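Long-range contacts in leucine aminopeptidase 1, chloroplastic (Solanum lycopersicum, PDB 5D8N), which catalyses, as a magnesium-dependent homohexamer, the release of N-terminal amino acids from peptides and takes part in wound signalling and insect defence: residues 377-382 against 468-473; 412-417 against 499-504. The protein carries 1 engineered substitution. All coordinates share one frame; numbering follows the deposited sequence.

Contact 1 (377-382 against 468-473); sequences KTIEVN and ADMINT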
loop_
_atom_site.group_PDB
_atom_site.type_symbol
_atom_site.label_atom_id
_atom_site.label_comp_id
_atom_site.label_asym_id
_atom_site.label_seq_id
_atom_site.Cartn_x
_atom_site.Cartn_y
_atom_site.Cartn_z
ATOM N N LYS A 377 -23.576 -1.859 -28.669
ATOM C CA LYS A 377 -22.736 -2.752 -27.868
ATOM C C LYS A 377 -22.798 -2.347 -26.412
ATOM O O LYS A 377 -22.850 -1.155 -26.104
ATOM C CB LYS A 377 -21.279 -2.774 -28.345
ATOM C CG LYS A 377 -21.154 -3.316 -29.753
ATOM C CD LYS A 377 -19.710 -3.455 -30.194
ATOM C CE LYS A 377 -19.662 -3.924 -31.634
ATOM N NZ LYS A 377 -18.269 -4.040 -32.105
ATOM N N THR A 378 -22.781 -3.342 -25.523
ATOM C CA THR A 378 -22.879 -3.083 -24.091
ATOM C C THR A 378 -21.535 -3.213 -23.404
ATOM O O THR A 378 -20.710 -4.069 -23.783
ATOM C CB THR A 378 -23.848 -4.064 -23.416
ATOM O OG1 THR A 378 -23.487 -5.413 -23.741
ATOM C CG2 THR A 378 -25.241 -3.823 -23.899
ATOM N N ILE A 379 -21.303 -2.332 -22.435
ATOM C CA ILE A 379 -20.020 -2.252 -21.735
ATOM C C ILE A 379 -20.223 -2.298 -20.251
ATOM O O ILE A 379 -20.981 -1.506 -19.695
ATOM C CB ILE A 379 -19.296 -0.927 -22.060
ATOM C CG1 ILE A 379 -19.130 -0.784 -23.571
ATOM C CG2 ILE A 379 -17.941 -0.849 -21.378
ATOM C CD1 ILE A 379 -19.149 0.668 -24.003
ATOM N N GLU A 380 -19.637 -3.309 -19.631
ATOM C CA GLU A 380 -19.621 -3.388 -18.180
ATOM C C GLU A 380 -18.477 -2.557 -17.624
ATOM O O GLU A 380 -17.313 -2.760 -17.961
ATOM C CB GLU A 380 -19.470 -4.827 -17.691
ATOM C CG GLU A 380 -19.377 -4.931 -16.171
ATOM C CD GLU A 380 -19.199 -6.360 -15.681
ATOM O OE1 GLU A 380 -18.698 -7.242 -16.440
ATOM O OE2 GLU A 380 -19.674 -6.569 -14.542
ATOM N N VAL A 381 -18.819 -1.568 -16.819
ATOM C CA VAL A 381 -17.816 -0.599 -16.410
ATOM C C VAL A 381 -17.161 -1.132 -15.149
ATOM O O VAL A 381 -17.581 -0.815 -14.053
ATOM C CB VAL A 381 -18.433 0.803 -16.231
ATOM C CG1 VAL A 381 -17.375 1.789 -15.768
ATOM C CG2 VAL A 381 -19.038 1.277 -17.536
ATOM N N ASN A 382 -16.121 -1.936 -15.296
ATOM C CA ASN A 382 -15.460 -2.516 -14.135
ATOM C C ASN A 382 -14.499 -1.536 -13.466
ATOM O O ASN A 382 -14.073 -1.783 -12.334
ATOM C CB ASN A 382 -14.715 -3.805 -14.486
ATOM C CG ASN A 382 -13.590 -3.565 -15.478
ATOM O OD1 ASN A 382 -13.790 -2.924 -16.503
ATOM N ND2 ASN A 382 -12.463 -4.221 -15.273
ATOM N N ALA A 468 -21.978 -8.500 -19.956
ATOM C CA ALA A 468 -22.099 -7.565 -21.082
ATOM C C ALA A 468 -21.266 -8.030 -22.267
ATOM O O ALA A 468 -20.639 -9.072 -22.194
ATOM C CB ALA A 468 -21.686 -6.144 -20.661
ATOM N N ASP A 469 -21.238 -7.260 -23.353
ATOM C CA ASP A 469 -20.372 -7.592 -24.495
ATOM C C ASP A 469 -18.897 -7.500 -24.107
ATOM O O ASP A 469 -18.079 -8.144 -24.712
ATOM C CB ASP A 469 -20.648 -6.703 -25.730
ATOM C CG ASP A 469 -22.027 -6.934 -26.350
ATOM O OD1 ASP A 469 -22.687 -7.956 -26.057
ATOM O OD2 ASP A 469 -22.560 -5.973 -26.940
ATOM N N MET A 470 -18.536 -6.577 -23.230
ATOM C CA MET A 470 -17.137 -6.359 -22.908
ATOM C C MET A 470 -17.070 -5.612 -21.603
ATOM O O MET A 470 -18.063 -5.016 -21.175
ATOM C CB MET A 470 -16.422 -5.564 -23.992
ATOM C CG MET A 470 -16.833 -4.089 -24.060
ATOM S SD MET A 470 -16.459 -3.285 -25.658
ATOM C CE MET A 470 -17.736 -3.934 -26.711
ATOM N N ILE A 471 -15.887 -5.637 -20.990
ATOM C CA ILE A 471 -15.588 -4.745 -19.888
ATOM C C ILE A 471 -14.811 -3.554 -20.451
ATOM O O ILE A 471 -14.321 -3.629 -21.566
ATOM C CB ILE A 471 -14.763 -5.432 -18.777
ATOM C CG1 ILE A 471 -13.415 -5.925 -19.309
ATOM C CG2 ILE A 471 -15.557 -6.565 -18.133
ATOM C CD1 ILE A 471 -12.595 -6.722 -18.306
ATOM N N ASN A 472 -14.623 -2.504 -19.653
ATOM C CA ASN A 472 -13.924 -1.321 -20.114
ATOM C C ASN A 472 -12.426 -1.293 -19.800
ATOM O O ASN A 472 -11.662 -0.665 -20.530
ATOM C CB ASN A 472 -14.622 -0.037 -19.655
ATOM C CG ASN A 472 -14.324 0.312 -18.209
ATOM O OD1 ASN A 472 -14.561 -0.487 -17.302
ATOM N ND2 ASN A 472 -13.956 1.561 -17.976
ATOM N N THR A 473 -11.970 -2.136 -18.885
ATOM C CA THR A 473 -10.581 -2.105 -18.454
ATOM C C THR A 473 -9.998 -3.494 -18.258
ATOM O O THR A 473 -10.508 -4.287 -17.472
ATOM C CB THR A 473 -10.489 -1.379 -17.101
ATOM O OG1 THR A 473 -10.976 -0.046 -17.270
ATOM C CG2 THR A 473 -9.067 -1.309 -16.631
#
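Thr378 and Asp469 exchange a pair of hydrogen bonds, each side chain holding the other's backbone N-H. Thr378 OG1 lies between its own backbone N and carbonyl carbon (chi1 53°) and there accepts from Asp469 N at 2.9 Å. In return Thr378 N gives a nearly straight bond to Asp469 OD2, 3.0 Å long, arriving from above the carboxylate plane. Both oxygens have further partners on a second subunit: Phe176 O of that subunit at Thr378 OG1, Ser178 OG of that subunit at Asp469 OD2. Further along, Glu380 N gives a short backbone bond to Met470 O (2.8 Å), whereas the answering bond from Asn472 N to Glu380 O is weak (3.2 Å). This is the parallel edge of a small mixed sheet in the catalytic domain, in which strand 378-380 runs between 370-372, antiparallel to it, and 470-471. Ile379 and Met470 lie side by side over one face, against Phe486. On the other, the Glu380 chain stretches past Ile471 CG2 to Ser465 and to Lys323 of the second subunit. At the far end the Asn382 amide makes one firm bond, ND2 reaching Thr473 O at 2.9 Å, in the carbonyl plane on a lone pair; its OD1 is only weakly satisfied, by Thr473 N and Asn472 N. An alanine here would probably leave Thr473 O without this donor and let the 472-473 backbone shift. Asn382 OD1 also lies 2.7 Å from Asn472 OD1, two acceptors with no hydrogen bond between them. Asn472 ND2 bonds Asn383 O and Ala386 O.

Contact 2 (412-417 against 499-504); sequences TLTGAI and HLDVAG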
loop_
_atom_site.group_PDB
_atom_site.type_symbol
_atom_site.label_atom_id
_atom_site.label_comp_id
_atom_site.label_asym_id
_atom_site.label_seq_id
_atom_site.Cartn_x
_atom_site.Cartn_y
_atom_site.Cartn_z
ATOM N N THR A 412 -5.475 10.969 -23.949
ATOM C CA THR A 412 -4.683 10.599 -22.789
ATOM C C THR A 412 -5.347 9.401 -22.154
ATOM O O THR A 412 -6.178 9.535 -21.254
ATOM C CB THR A 412 -4.616 11.769 -21.798
ATOM O OG1 THR A 412 -5.936 12.273 -21.526
ATOM C CG2 THR A 412 -3.850 12.898 -22.384
ATOM N N LEU A 413 -5.106 8.227 -22.720
ATOM C CA LEU A 413 -5.905 7.064 -22.379
ATOM C C LEU A 413 -5.391 6.236 -21.208
ATOM O O LEU A 413 -6.181 5.800 -20.397
ATOM C CB LEU A 413 -6.097 6.155 -23.581
ATOM C CG LEU A 413 -7.439 5.435 -23.524
ATOM C CD1 LEU A 413 -8.558 6.393 -23.918
ATOM C CD2 LEU A 413 -7.438 4.221 -24.434
ATOM N N THR A 414 -4.093 5.971 -21.128
ATOM C CA THR A 414 -3.570 5.045 -20.125
ATOM C C THR A 414 -2.292 5.571 -19.471
ATOM O O THR A 414 -1.492 6.268 -20.114
ATOM C CB THR A 414 -3.266 3.665 -20.764
ATOM O OG1 THR A 414 -2.210 3.785 -21.733
ATOM C CG2 THR A 414 -4.503 3.105 -21.441
ATOM N N GLY A 415 -2.039 5.176 -18.224
ATOM C CA GLY A 415 -0.702 5.294 -17.625
ATOM C C GLY A 415 0.239 4.276 -18.264
ATOM O O GLY A 415 1.460 4.427 -18.270
ATOM N N ALA A 416 -0.323 3.177 -18.755
ATOM C CA ALA A 416 0.497 2.082 -19.242
ATOM C C ALA A 416 1.388 2.557 -20.392
ATOM O O ALA A 416 2.526 2.093 -20.551
ATOM C CB ALA A 416 -0.383 0.953 -19.719
ATOM N N ILE A 417 0.857 3.426 -21.249
ATOM C CA ILE A 417 1.668 3.881 -22.395
ATOM C C ILE A 417 2.882 4.696 -21.954
ATOM O O ILE A 417 3.916 4.624 -22.579
ATOM C CB ILE A 417 0.848 4.679 -23.434
ATOM C CG1 ILE A 417 1.600 4.749 -24.746
ATOM C CG2 ILE A 417 0.562 6.084 -22.928
ATOM C CD1 ILE A 417 1.764 3.395 -25.411
ATOM N N HIS A 499 -5.325 5.293 -33.444
ATOM C CA HIS A 499 -5.502 5.802 -32.084
ATOM C C HIS A 499 -4.130 6.221 -31.557
ATOM O O HIS A 499 -3.179 5.432 -31.581
ATOM C CB HIS A 499 -6.091 4.703 -31.192
ATOM C CG HIS A 499 -5.856 4.908 -29.733
ATOM N ND1 HIS A 499 -6.386 5.967 -29.041
ATOM C CD2 HIS A 499 -5.266 4.117 -28.806
ATOM C CE1 HIS A 499 -6.082 5.861 -27.761
ATOM N NE2 HIS A 499 -5.406 4.742 -27.592
ATOM N N LEU A 500 -4.060 7.449 -31.063
ATOM C CA LEU A 500 -2.821 7.970 -30.520
ATOM C C LEU A 500 -2.969 8.243 -29.025
ATOM O O LEU A 500 -3.757 9.106 -28.608
ATOM C CB LEU A 500 -2.430 9.221 -31.294
ATOM C CG LEU A 500 -0.957 9.625 -31.242
ATOM C CD1 LEU A 500 -0.054 8.579 -31.877
ATOM C CD2 LEU A 500 -0.736 10.984 -31.898
ATOM N N ASP A 501 -2.285 7.427 -28.224
ATOM C CA ASP A 501 -2.299 7.551 -26.759
ATOM C C ASP A 501 -1.202 8.542 -26.361
ATOM O O ASP A 501 -0.001 8.220 -26.319
ATOM C CB ASP A 501 -2.095 6.174 -26.106
ATOM C CG ASP A 501 -2.490 6.131 -24.617
ATOM O OD1 ASP A 501 -2.656 7.199 -23.995
ATOM O OD2 ASP A 501 -2.654 5.004 -24.064
ATOM N N VAL A 502 -1.636 9.743 -26.011
ATOM C CA VAL A 502 -0.761 10.896 -25.798
ATOM C C VAL A 502 -0.678 11.303 -24.320
ATOM O O VAL A 502 -0.321 12.426 -23.999
ATOM C CB VAL A 502 -1.252 12.124 -26.596
ATOM C CG1 VAL A 502 -1.232 11.839 -28.090
ATOM C CG2 VAL A 502 -2.652 12.558 -26.200
ATOM N N ALA A 503 -0.962 10.376 -23.418
ATOM C CA ALA A 503 -0.850 10.637 -21.994
ATOM C C ALA A 503 0.437 11.332 -21.583
ATOM O O ALA A 503 0.402 12.192 -20.702
ATOM C CB ALA A 503 -1.021 9.357 -21.189
ATOM N N GLY A 504 1.570 10.939 -22.158
ATOM C CA GLY A 504 2.843 11.561 -21.779
ATOM C C GLY A 504 3.019 12.936 -22.380
ATOM O O GLY A 504 3.210 13.905 -21.654
#
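Asp501 and Thr414 are brought together by their first torsions: CG of Asp501 stands anti to its backbone N (chi1 -163°), sending the carboxylate across to the 412-417 turn, while OG1 of Thr414 sits between its own N and carbonyl carbon (chi1 65°). Thr414 OG1 donates to Asp501 OD2 at 2.7 Å, on the syn side and 24° out of the carboxylate plane. The same hydroxyl oxygen accepts from Ile417 N at 3.1 Å, a capping bond in the turn that leads into helix 416-421, and so passes the grip of the aspartate on to the helix. The other carboxylate oxygen, Asp501 OD1, takes the backbone N-H of Leu413 at 2.9 Å from above the plane, and a weak bond from Thr414 N. Donors thus reach both oxygens of this buried group, and they would probably stabilise its negative charge. Ile417 and Asp501 run alongside each other head to tail, Ile417 CG2 3.5 Å from Asp501 CG. That methyl also packs on Ala503 CB, which lies 3.3 Å from Thr414 O. Next to this, Thr412 CG2 rests on Ala503 CA at 3.8 Å. At the other end Leu413 CD2 approaches the His499 ring obliquely, 3.8 Å from NE2, while His499 ND1 is hydrogen-bonded to Asp409. Thr412 O accepts from Lys300, a magnesium ligand, and the Thr414 side chain touches Arg389, a predicted active-site residue. The arrangement belongs to the M17 catalytic domain: the neighbouring parallel strands 406-411 and 496-501 end side by side in the central mixed sheet, and the loops that follow them border the metal-dependent active site.

Overall arrangement
Contact 2 is buried, its centre about 14 Å from the centre of the chain, at the ends of central-sheet strands; contact 1 is only partly buried, its centre about 32 Å from that point, in a small separate sheet beside a second subunit. Their centres lie about 20 Å apart. Helices 388-401 and 479-488 pack on both, and Arg389 of the former lies near Asn472 of contact 1 and Thr414 of contact 2. Contact 1 spreads its polar bonds along both segments, mixing backbone pairs with side-chain bonds; its Thr378, Glu380 and Asp469 also bond the neighbouring subunit. In contact 2 a single carboxylate gathers the cross-segment bonds, with Leu413, Ile417 and Ala503 packed around it.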